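Local coordinates for uncharacterized protein (Pseudomonas aeruginosa PAO1, PDB 4R1D) that forms a complex with the lipase effector Tle4 of the H2 type VI secretion system, as its immunity protein, and thereby probably protects the producing cell from it, at residues N76-L82 / L94-T100; D40-L45 / T104-Y108; G208-K214 / E226-S232; T240-E244 / L285-D289. All coordinates share one frame; numbering follows the deposited sequence.

Contact 1 (N76-L82 / L94-T100)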
# COMPACT_ATOMS: atom_id res chain seq x y z
N ASN B 76 19.93 -27.70 17.98
CA ASN B 76 20.71 -26.52 18.33
C ASN B 76 19.91 -25.46 19.07
O ASN B 76 20.12 -24.26 18.88
CB ASN B 76 21.37 -25.95 17.08
CG ASN B 76 22.50 -26.82 16.57
OD1 ASN B 76 22.37 -27.51 15.55
ND2 ASN B 76 23.62 -26.81 17.29
N GLU B 77 19.01 -25.92 19.94
CA GLU B 77 18.08 -25.09 20.72
C GLU B 77 17.15 -24.18 19.92
O GLU B 77 16.45 -23.34 20.49
CB GLU B 77 18.76 -24.30 21.85
CG GLU B 77 20.18 -23.84 21.58
CD GLU B 77 21.20 -24.90 21.95
OE1 GLU B 77 22.33 -24.84 21.43
OE2 GLU B 77 20.85 -25.79 22.76
N SER B 78 17.12 -24.35 18.61
CA SER B 78 16.22 -23.56 17.78
C SER B 78 14.85 -24.23 17.71
O SER B 78 14.76 -25.46 17.66
CB SER B 78 16.81 -23.39 16.38
OG SER B 78 15.91 -22.69 15.54
N VAL B 79 13.79 -23.42 17.73
CA VAL B 79 12.43 -23.96 17.68
C VAL B 79 11.54 -23.20 16.70
O VAL B 79 11.82 -22.05 16.33
CB VAL B 79 11.76 -23.94 19.07
CG1 VAL B 79 12.57 -24.77 20.07
CG2 VAL B 79 11.60 -22.50 19.57
N GLY B 80 10.45 -23.84 16.30
CA GLY B 80 9.46 -23.17 15.46
C GLY B 80 8.05 -23.39 15.96
O GLY B 80 7.72 -24.47 16.46
N LEU B 81 7.21 -22.37 15.83
CA LEU B 81 5.79 -22.52 16.08
C LEU B 81 5.09 -22.57 14.74
O LEU B 81 5.23 -21.66 13.93
CB LEU B 81 5.25 -21.34 16.92
CG LEU B 81 5.92 -21.10 18.28
CD1 LEU B 81 5.37 -19.86 18.96
CD2 LEU B 81 5.77 -22.33 19.18
N LEU B 82 4.35 -23.64 14.50
CA LEU B 82 3.63 -23.82 13.25
C LEU B 82 2.15 -23.65 13.48
O LEU B 82 1.55 -24.36 14.31
CB LEU B 82 3.92 -25.21 12.67
CG LEU B 82 3.44 -25.44 11.23
CD1 LEU B 82 4.35 -24.73 10.26
CD2 LEU B 82 3.43 -26.94 10.94
N LEU B 94 1.87 -20.67 8.83
CA LEU B 94 2.83 -19.70 9.29
C LEU B 94 3.83 -20.50 10.12
O LEU B 94 3.44 -21.24 11.03
CB LEU B 94 2.14 -18.69 10.19
CG LEU B 94 2.95 -17.47 10.64
CD1 LEU B 94 3.46 -16.69 9.42
CD2 LEU B 94 2.07 -16.60 11.52
N LEU B 95 5.11 -20.36 9.78
CA LEU B 95 6.18 -20.97 10.57
C LEU B 95 6.99 -19.86 11.21
O LEU B 95 7.68 -19.10 10.52
CB LEU B 95 7.06 -21.85 9.70
CG LEU B 95 8.28 -22.46 10.40
CD1 LEU B 95 7.84 -23.27 11.61
CD2 LEU B 95 9.10 -23.30 9.43
N ASP B 96 6.87 -19.74 12.53
CA ASP B 96 7.55 -18.70 13.30
C ASP B 96 8.80 -19.31 13.96
O ASP B 96 8.68 -19.96 15.00
CB ASP B 96 6.59 -18.18 14.35
CG ASP B 96 7.07 -16.90 15.03
OD1 ASP B 96 8.09 -16.37 14.59
OD2 ASP B 96 6.40 -16.44 15.98
N THR B 97 9.97 -19.12 13.35
CA THR B 97 11.19 -19.75 13.87
C THR B 97 12.01 -18.83 14.76
O THR B 97 12.20 -17.65 14.46
CB THR B 97 12.13 -20.28 12.77
OG1 THR B 97 12.70 -19.18 12.05
CG2 THR B 97 11.41 -21.24 11.80
N TYR B 98 12.51 -19.39 15.86
CA TYR B 98 13.41 -18.68 16.75
C TYR B 98 14.74 -19.41 16.75
O TYR B 98 14.79 -20.64 16.88
CB TYR B 98 12.79 -18.60 18.15
CG TYR B 98 11.49 -17.84 18.12
CD1 TYR B 98 11.47 -16.48 18.33
CD2 TYR B 98 10.29 -18.48 17.77
CE1 TYR B 98 10.29 -15.76 18.26
CE2 TYR B 98 9.11 -17.77 17.70
CZ TYR B 98 9.12 -16.41 17.94
OH TYR B 98 7.96 -15.67 17.88
N VAL B 99 15.81 -18.67 16.56
CA VAL B 99 17.12 -19.29 16.35
C VAL B 99 18.20 -18.45 17.00
O VAL B 99 18.08 -17.22 17.06
CB VAL B 99 17.42 -19.50 14.85
CG1 VAL B 99 17.50 -18.17 14.11
CG2 VAL B 99 18.70 -20.32 14.66
N THR B 100 19.24 -19.11 17.50
CA THR B 100 20.30 -18.43 18.22
C THR B 100 21.65 -18.63 17.55
O THR B 100 21.91 -19.66 16.96
CB THR B 100 20.39 -18.94 19.67
OG1 THR B 100 20.54 -20.37 19.65
CG2 THR B 100 19.13 -18.59 20.42
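Leu-81 and Tyr-98, the two residues with most surface buried between 76-82 and 94-100, lie on the same face of an antiparallel pair of strands, two places apart in register. Leu-81 faces Asp-96 in a hydrogen-bonded pair: its N gives a bond of 2.9 Å to Asp-96 O, and its own O receives Asp-96 N at 2.9 Å, almost straight at 178°. With CG anti to the carbonyl carbon (chi1 -57°), the leucine brings CD1 to 4.5 Å from CE2 of Tyr-98. Tyr-98 pairs with Val-79, whose O takes Tyr-98 N at 2.8 Å and also lies near the plane of the tyrosine ring, at its edge. Tyr-98 O is gripped twice, by Val-79 N and by Ser-78 OG, which donates to Tyr-98 O across 2.7 Å. The phenol runs back along its own strand, where OH donates to Asp-96 OD2 at 2.6 Å from above the carboxylate plane; the same oxygen is salt-bridged to Arg-109. Leu-81 and Tyr-98 are covered by Leu-52 of helix 42-58, while Thr-97 on the reverse face, and Ser-78, meet helix 119-132. The hairpin thus lies between two helices, flanked by strands 68-73 and 107-115.

Contact 2 (D40-L45 / T104-Y108)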
# COMPACT_ATOMS: atom_id res chain seq x y z
N ASP B 40 16.21 -9.99 23.33
CA ASP B 40 15.88 -10.95 24.39
C ASP B 40 17.07 -11.64 25.02
O ASP B 40 17.97 -12.12 24.33
CB ASP B 40 14.96 -12.05 23.84
CG ASP B 40 13.60 -11.53 23.46
OD1 ASP B 40 13.51 -10.40 22.93
OD2 ASP B 40 12.61 -12.26 23.69
N LYS B 41 17.06 -11.69 26.35
CA LYS B 41 17.89 -12.63 27.08
C LYS B 41 17.20 -13.99 27.01
O LYS B 41 16.00 -14.06 26.74
CB LYS B 41 18.06 -12.17 28.54
CG LYS B 41 18.83 -10.85 28.68
CD LYS B 41 18.75 -10.29 30.10
CE LYS B 41 17.41 -9.63 30.37
NZ LYS B 41 17.31 -9.08 31.76
N PRO B 42 17.95 -15.07 27.25
CA PRO B 42 17.42 -16.43 27.07
C PRO B 42 16.12 -16.70 27.83
O PRO B 42 15.22 -17.33 27.26
CB PRO B 42 18.55 -17.31 27.61
CG PRO B 42 19.78 -16.52 27.37
CD PRO B 42 19.38 -15.09 27.61
N THR B 43 16.00 -16.25 29.08
CA THR B 43 14.77 -16.47 29.83
C THR B 43 13.61 -15.69 29.21
O THR B 43 12.48 -16.17 29.16
CB THR B 43 14.91 -16.09 31.32
OG1 THR B 43 14.98 -14.67 31.46
CG2 THR B 43 16.15 -16.73 31.91
N GLU B 44 13.91 -14.49 28.73
CA GLU B 44 12.93 -13.67 28.04
C GLU B 44 12.46 -14.34 26.74
O GLU B 44 11.26 -14.35 26.44
CB GLU B 44 13.49 -12.28 27.74
CG GLU B 44 13.78 -11.45 28.98
CD GLU B 44 14.47 -10.14 28.65
OE1 GLU B 44 15.38 -10.14 27.81
OE2 GLU B 44 14.09 -9.10 29.24
N LEU B 45 13.40 -14.91 25.99
CA LEU B 45 13.06 -15.60 24.74
C LEU B 45 12.14 -16.79 25.01
O LEU B 45 11.15 -16.98 24.31
CB LEU B 45 14.30 -16.08 24.00
CG LEU B 45 13.94 -16.78 22.68
CD1 LEU B 45 13.44 -15.75 21.65
CD2 LEU B 45 15.08 -17.60 22.11
N THR B 104 28.58 -17.37 20.82
CA THR B 104 27.98 -16.29 21.59
C THR B 104 26.49 -16.21 21.28
O THR B 104 26.08 -16.09 20.13
CB THR B 104 28.64 -14.92 21.31
OG1 THR B 104 29.98 -14.92 21.80
CG2 THR B 104 27.87 -13.82 22.01
N TRP B 105 25.69 -16.26 22.33
CA TRP B 105 24.24 -16.30 22.21
C TRP B 105 23.66 -14.96 21.76
O TRP B 105 23.92 -13.92 22.38
CB TRP B 105 23.66 -16.69 23.57
CG TRP B 105 22.24 -17.11 23.57
CD1 TRP B 105 21.76 -18.39 23.43
CD2 TRP B 105 21.10 -16.28 23.75
NE1 TRP B 105 20.39 -18.39 23.50
CE2 TRP B 105 19.96 -17.10 23.70
CE3 TRP B 105 20.93 -14.90 23.94
CZ2 TRP B 105 18.67 -16.60 23.84
CZ3 TRP B 105 19.65 -14.41 24.07
CH2 TRP B 105 18.54 -15.26 24.03
N HIS B 106 22.89 -14.99 20.68
CA HIS B 106 22.03 -13.88 20.29
C HIS B 106 20.78 -14.52 19.73
O HIS B 106 20.86 -15.58 19.11
CB HIS B 106 22.65 -13.01 19.19
CG HIS B 106 23.98 -12.43 19.56
ND1 HIS B 106 24.12 -11.43 20.50
CD2 HIS B 106 25.23 -12.70 19.11
CE1 HIS B 106 25.40 -11.10 20.61
NE2 HIS B 106 26.09 -11.87 19.78
N VAL B 107 19.64 -13.88 19.92
CA VAL B 107 18.37 -14.44 19.49
C VAL B 107 17.81 -13.77 18.25
O VAL B 107 17.95 -12.56 18.08
CB VAL B 107 17.33 -14.33 20.62
CG1 VAL B 107 15.98 -13.96 20.06
CG2 VAL B 107 17.24 -15.63 21.34
N TYR B 108 17.18 -14.56 17.37
CA TYR B 108 16.57 -14.04 16.16
C TYR B 108 15.20 -14.64 15.93
O TYR B 108 14.96 -15.80 16.27
CB TYR B 108 17.45 -14.34 14.94
CG TYR B 108 18.85 -13.80 15.10
CD1 TYR B 108 19.22 -12.60 14.53
CD2 TYR B 108 19.78 -14.49 15.88
CE1 TYR B 108 20.50 -12.10 14.70
CE2 TYR B 108 21.04 -14.00 16.06
CZ TYR B 108 21.40 -12.81 15.47
OH TYR B 108 22.68 -12.35 15.66
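Trp-105 has the largest share of the buried surface, presenting one indole face to Pro-42 in the first turn of helix 42-58. The interaction is CH-pi: Pro-42 CG stands 3.6 Å from the centroid of the six-membered ring, only 6° off its normal, while CD lies 3.6 Å from CZ3 and CB 3.8 Å from CZ2. The pyrrolidine therefore spreads across the benzo part of the indole, and the two side chains run past each other in opposite directions. Trp-105 reaches this position with CG anti to its own N (chi1 -165°). On the opposite face, toward the rim, lies the backbone N of Val-107.

Aliphatic packing forms the second group. Leu-45, one turn further along the helix, points toward the strand and meets Val-107 tip to tip, its CD1 a tight 3.5 Å from Val-107 CG1; its CD2 also approaches Trp-105 CZ2 at 4.1 Å.

The polar bonds stay within the helix start or lead elsewhere. Lys-41, at the N-cap position, gives its N to Glu-44 OE1 at 2.7 Å, nearly straight at 175° and on the anti lone pair, one half of a capping box; the glutamate charge would probably interact favourably with the helix dipole. Lys-41 O receives Leu-45 N at 2.8 Å. Asp-40 turns its carboxylate to Arg-48 in a salt bridge.

Dispersion and CH-pi contact, rather than polar pairing, thus join the start of helix 42-58 to the chain entering strand 107-115.

Contact 3 (G208-K214 / E226-S232)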
# COMPACT_ATOMS: atom_id res chain seq x y z
N GLY B 208 14.21 23.22 -14.14
CA GLY B 208 15.05 23.13 -12.97
C GLY B 208 15.71 21.78 -12.76
O GLY B 208 16.54 21.64 -11.86
N MET B 209 15.34 20.79 -13.57
CA MET B 209 15.93 19.45 -13.50
C MET B 209 17.17 19.37 -14.38
O MET B 209 17.21 19.97 -15.46
CB MET B 209 14.94 18.38 -13.97
CG MET B 209 13.87 17.99 -12.94
SD MET B 209 14.54 17.27 -11.42
CE MET B 209 14.84 18.69 -10.44
N GLU B 210 18.18 18.64 -13.94
CA GLU B 210 19.31 18.34 -14.81
C GLU B 210 19.93 16.97 -14.51
O GLU B 210 19.83 16.46 -13.40
CB GLU B 210 20.38 19.43 -14.70
CG GLU B 210 21.23 19.37 -13.46
CD GLU B 210 22.24 20.51 -13.41
OE1 GLU B 210 22.01 21.46 -12.63
OE2 GLU B 210 23.24 20.47 -14.14
N THR B 211 20.54 16.38 -15.53
CA THR B 211 21.29 15.16 -15.33
C THR B 211 22.73 15.51 -15.04
O THR B 211 23.38 16.20 -15.82
CB THR B 211 21.20 14.24 -16.56
OG1 THR B 211 19.85 13.79 -16.72
CG2 THR B 211 22.11 13.03 -16.39
N LEU B 212 23.24 15.07 -13.89
CA LEU B 212 24.64 15.33 -13.54
C LEU B 212 25.57 14.31 -14.17
O LEU B 212 26.73 14.62 -14.47
CB LEU B 212 24.84 15.35 -12.03
CG LEU B 212 24.06 16.39 -11.22
CD1 LEU B 212 24.37 16.28 -9.73
CD2 LEU B 212 24.36 17.80 -11.72
N ARG B 213 25.07 13.09 -14.37
CA ARG B 213 25.91 12.00 -14.82
C ARG B 213 25.06 10.82 -15.27
O ARG B 213 24.03 10.52 -14.66
CB ARG B 213 26.83 11.57 -13.67
CG ARG B 213 28.26 11.32 -14.05
CD ARG B 213 28.97 10.54 -12.94
NE ARG B 213 29.65 11.38 -11.97
CZ ARG B 213 30.11 10.93 -10.80
NH1 ARG B 213 29.94 9.66 -10.47
NH2 ARG B 213 30.73 11.76 -9.96
N LYS B 214 25.49 10.16 -16.33
CA LYS B 214 24.82 8.95 -16.79
C LYS B 214 25.82 8.06 -17.51
O LYS B 214 26.42 8.48 -18.50
CB LYS B 214 23.66 9.29 -17.73
CG LYS B 214 23.09 8.06 -18.45
CD LYS B 214 21.96 8.42 -19.40
CE LYS B 214 21.40 7.17 -20.07
NZ LYS B 214 20.47 7.48 -21.19
N GLU B 226 25.23 3.91 -13.53
CA GLU B 226 24.62 4.92 -12.69
C GLU B 226 23.90 6.00 -13.49
O GLU B 226 24.20 6.23 -14.65
CB GLU B 226 25.67 5.58 -11.79
CG GLU B 226 26.60 6.50 -12.53
CD GLU B 226 27.73 7.03 -11.66
OE1 GLU B 226 27.68 6.85 -10.42
OE2 GLU B 226 28.66 7.62 -12.23
N TYR B 227 22.98 6.67 -12.82
CA TYR B 227 22.21 7.74 -13.42
C TYR B 227 22.01 8.71 -12.28
O TYR B 227 21.46 8.35 -11.24
CB TYR B 227 20.86 7.18 -13.90
CG TYR B 227 20.27 7.90 -15.09
CD1 TYR B 227 20.33 9.29 -15.19
CD2 TYR B 227 19.67 7.20 -16.12
CE1 TYR B 227 19.78 9.95 -16.28
CE2 TYR B 227 19.12 7.85 -17.22
CZ TYR B 227 19.18 9.23 -17.29
OH TYR B 227 18.65 9.90 -18.37
N LEU B 228 22.49 9.94 -12.45
CA LEU B 228 22.50 10.90 -11.35
C LEU B 228 21.79 12.18 -11.77
O LEU B 228 22.19 12.82 -12.74
CB LEU B 228 23.95 11.26 -10.98
CG LEU B 228 24.73 10.42 -9.95
CD1 LEU B 228 24.66 8.94 -10.20
CD2 LEU B 228 26.19 10.88 -9.91
N VAL B 229 20.74 12.56 -11.04
CA VAL B 229 20.01 13.77 -11.40
C VAL B 229 19.89 14.70 -10.20
O VAL B 229 20.00 14.28 -9.06
CB VAL B 229 18.62 13.45 -12.00
CG1 VAL B 229 18.74 12.44 -13.14
CG2 VAL B 229 17.68 12.94 -10.93
N ALA B 230 19.68 15.98 -10.48
CA ALA B 230 19.47 16.95 -9.43
C ALA B 230 18.53 18.02 -9.95
O ALA B 230 18.40 18.20 -11.17
CB ALA B 230 20.78 17.57 -8.99
N GLY B 231 17.86 18.71 -9.05
CA GLY B 231 17.04 19.83 -9.46
C GLY B 231 16.67 20.82 -8.38
O GLY B 231 16.69 20.51 -7.20
N SER B 232 16.29 22.01 -8.81
CA SER B 232 15.97 23.08 -7.88
C SER B 232 14.56 23.60 -8.10
O SER B 232 14.15 23.83 -9.23
CB SER B 232 16.97 24.22 -8.03
OG SER B 232 18.25 23.82 -7.56
O HOH W 1 19.71 12.37 -19.13
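Arg-213 lies beside Leu-228 and crosses Glu-226 obliquely, so that its side chain spans two residues of the neighbouring strand. CB packs 3.9 Å from Leu-228 CD2. CG and CD pass Glu-226 OE2 at 4.1 and 3.0 Å. After a bend at chi3 (-92°), NE and CZ come near Leu-228 CD2, which sits toward the rim of one guanidinium face. At the tip, NH1 donates to Glu-226 OE2 at 3.0 Å, straight at 173° and within the guanidinium plane; this salt bridge meets the oxygen on its syn side but out of the carboxylate plane, the two flat groups being turned 48° apart. NH2 pairs with Asp-289 of helix 281-292.

The backbone beneath is a classic beta bulge. Leu-212 and Arg-213 both face Leu-228, whose O accepts Leu-212 N at 2.7 Å and, weakly, Arg-213 N, while Leu-228 N returns a bond to Arg-213 O. Leu-212 sets CD1 3.9 Å from Ala-230 CB.

On the other face, Lys-214 runs extended alongside Tyr-227 and lays CD over the ring, 3.9 Å from the centroid. Its NZ and the phenol OH both reach Asp-196 of helix 191-205. A water bridges Tyr-227 OH and Thr-211 OG1, donating to the phenol at 2.8 Å. Met-209 and Val-229 pack on Leu-84 and Leu-91 of the partner chain, the Tle4 lipase.

Glu-226 also accepts from His-217 and Trp-288 through OE1, and this gathering of donors, with Arg-213, would be expected to favour its ionised form.

Contact 4 (T240-E244 / L285-D289)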
# COMPACT_ATOMS: atom_id res chain seq x y z
N THR B 240 18.71 12.82 -6.91
CA THR B 240 18.45 11.38 -6.95
C THR B 240 19.58 10.69 -7.71
O THR B 240 19.73 10.88 -8.92
CB THR B 240 17.09 11.06 -7.57
OG1 THR B 240 16.06 11.71 -6.81
CG2 THR B 240 16.84 9.57 -7.54
N PHE B 241 20.40 9.96 -6.96
CA PHE B 241 21.56 9.26 -7.50
C PHE B 241 21.26 7.78 -7.44
O PHE B 241 20.85 7.27 -6.39
CB PHE B 241 22.82 9.55 -6.66
CG PHE B 241 23.28 10.98 -6.70
CD1 PHE B 241 22.62 11.92 -7.49
CD2 PHE B 241 24.36 11.38 -5.93
CE1 PHE B 241 23.05 13.24 -7.51
CE2 PHE B 241 24.79 12.70 -5.95
CZ PHE B 241 24.14 13.63 -6.74
N MET B 242 21.43 7.09 -8.57
CA MET B 242 21.02 5.69 -8.72
C MET B 242 22.16 4.85 -9.30
O MET B 242 22.78 5.26 -10.26
CB MET B 242 19.81 5.64 -9.67
CG MET B 242 18.64 6.48 -9.17
SD MET B 242 17.40 6.83 -10.45
CE MET B 242 18.13 8.26 -11.25
N TRP B 243 22.43 3.69 -8.70
CA TRP B 243 23.53 2.83 -9.13
C TRP B 243 23.06 1.39 -9.02
O TRP B 243 22.44 1.02 -8.03
CB TRP B 243 24.73 3.06 -8.20
CG TRP B 243 26.00 2.28 -8.52
CD1 TRP B 243 27.03 2.69 -9.32
CD2 TRP B 243 26.40 1.00 -7.99
NE1 TRP B 243 28.03 1.74 -9.33
CE2 TRP B 243 27.66 0.69 -8.53
CE3 TRP B 243 25.80 0.08 -7.11
CZ2 TRP B 243 28.35 -0.49 -8.22
CZ3 TRP B 243 26.48 -1.10 -6.81
CH2 TRP B 243 27.74 -1.38 -7.37
N GLU B 244 23.35 0.58 -10.03
CA GLU B 244 22.89 -0.79 -10.02
C GLU B 244 23.81 -1.73 -10.77
O GLU B 244 24.42 -1.36 -11.79
CB GLU B 244 21.48 -0.87 -10.62
CG GLU B 244 20.84 -2.25 -10.51
CD GLU B 244 19.36 -2.23 -10.84
OE1 GLU B 244 18.73 -1.18 -10.66
OE2 GLU B 244 18.84 -3.28 -11.29
N LEU B 285 28.31 14.73 -5.03
CA LEU B 285 28.94 13.74 -5.88
C LEU B 285 30.14 13.12 -5.19
O LEU B 285 30.40 11.93 -5.36
CB LEU B 285 29.37 14.37 -7.21
CG LEU B 285 28.23 14.79 -8.13
CD1 LEU B 285 28.72 15.73 -9.23
CD2 LEU B 285 27.57 13.54 -8.70
N GLU B 286 30.87 13.93 -4.43
CA GLU B 286 32.03 13.44 -3.69
C GLU B 286 31.64 12.36 -2.67
O GLU B 286 32.26 11.30 -2.60
CB GLU B 286 32.73 14.59 -2.97
CG GLU B 286 33.97 14.18 -2.18
CD GLU B 286 34.65 15.36 -1.51
OE1 GLU B 286 34.02 16.00 -0.63
OE2 GLU B 286 35.81 15.65 -1.87
N LEU B 287 30.60 12.65 -1.90
CA LEU B 287 30.11 11.71 -0.90
C LEU B 287 29.62 10.45 -1.61
O LEU B 287 30.00 9.34 -1.25
CB LEU B 287 29.01 12.34 -0.04
CG LEU B 287 28.45 11.45 1.08
CD1 LEU B 287 29.53 11.05 2.08
CD2 LEU B 287 27.26 12.09 1.78
N TRP B 288 28.78 10.63 -2.61
CA TRP B 288 28.30 9.53 -3.45
C TRP B 288 29.44 8.63 -3.96
O TRP B 288 29.44 7.42 -3.72
CB TRP B 288 27.51 10.12 -4.62
CG TRP B 288 27.16 9.15 -5.72
CD1 TRP B 288 27.74 9.07 -6.95
CD2 TRP B 288 26.14 8.15 -5.68
NE1 TRP B 288 27.14 8.08 -7.70
CE2 TRP B 288 26.15 7.50 -6.94
CE3 TRP B 288 25.21 7.74 -4.72
CZ2 TRP B 288 25.26 6.47 -7.26
CZ3 TRP B 288 24.33 6.71 -5.03
CH2 TRP B 288 24.37 6.08 -6.29
N ASP B 289 30.40 9.21 -4.67
CA ASP B 289 31.50 8.42 -5.21
C ASP B 289 32.29 7.71 -4.12
O ASP B 289 32.69 6.55 -4.28
CB ASP B 289 32.46 9.29 -6.03
CG ASP B 289 31.89 9.65 -7.39
OD1 ASP B 289 31.13 8.83 -7.94
OD2 ASP B 289 32.22 10.74 -7.90
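Strand 240-244 and helix 285-289 run in nearly the same direction, 22° apart, with axes 10.8 Å from each other at closest approach and the CA atoms of Phe-241 and Trp-288 nearest across the gap. Trp-288 fills that gap with its indole. Phe-241 places CB over one face of it, 3.5 Å from the centroid of the six-membered ring and close to its normal. Its phenyl ring then presents an edge to the five-membered ring in a T-shaped pair, the centroids 5.0 Å apart and the planes at 74°. Further out, Phe-241 CZ touches Leu-285 CD2 at 4.0 Å, one helical turn before the tryptophan. Trp-243, two places along the strand, meets the far end of the indole with CB, 3.6 Å from CZ2 of Trp-288; with CG anti to the backbone N (chi1 -178°), its own ring leads away, toward His-217, whose O accepts from NE1. Leu-228 and Leu-261, on the flanking strands, add to the apolar surroundings. Thr-240 and Met-242 pack on Ile-88 and Trp-96 of the Tle4 lipase chain. This is a helix packed on one face of antiparallel strands, as in alpha+beta folds, with an aromatic core.

Contacts 1 and 2 belong to the N-terminal family domain and contacts 3 and 4 to the C-terminal one, on opposite sides of the chain's centre. Contacts 1 and 3 are antiparallel hairpins held by backbone bonds, but contact 1 is buried, whereas contact 3, at an outermost strand, is partly exposed and adds a salt bridge across the strands and a bulge. Contacts 2 and 4 each bring a helix to strand-side residues through a tryptophan, from the chain entering the strand, at the surface, in contact 2 and from the helix, in the core, in contact 4. Val-99 O and Tyr-108 N join contacts 1 and 2; Val-229 N probably bonds Thr-240 O between contacts 3 and 4.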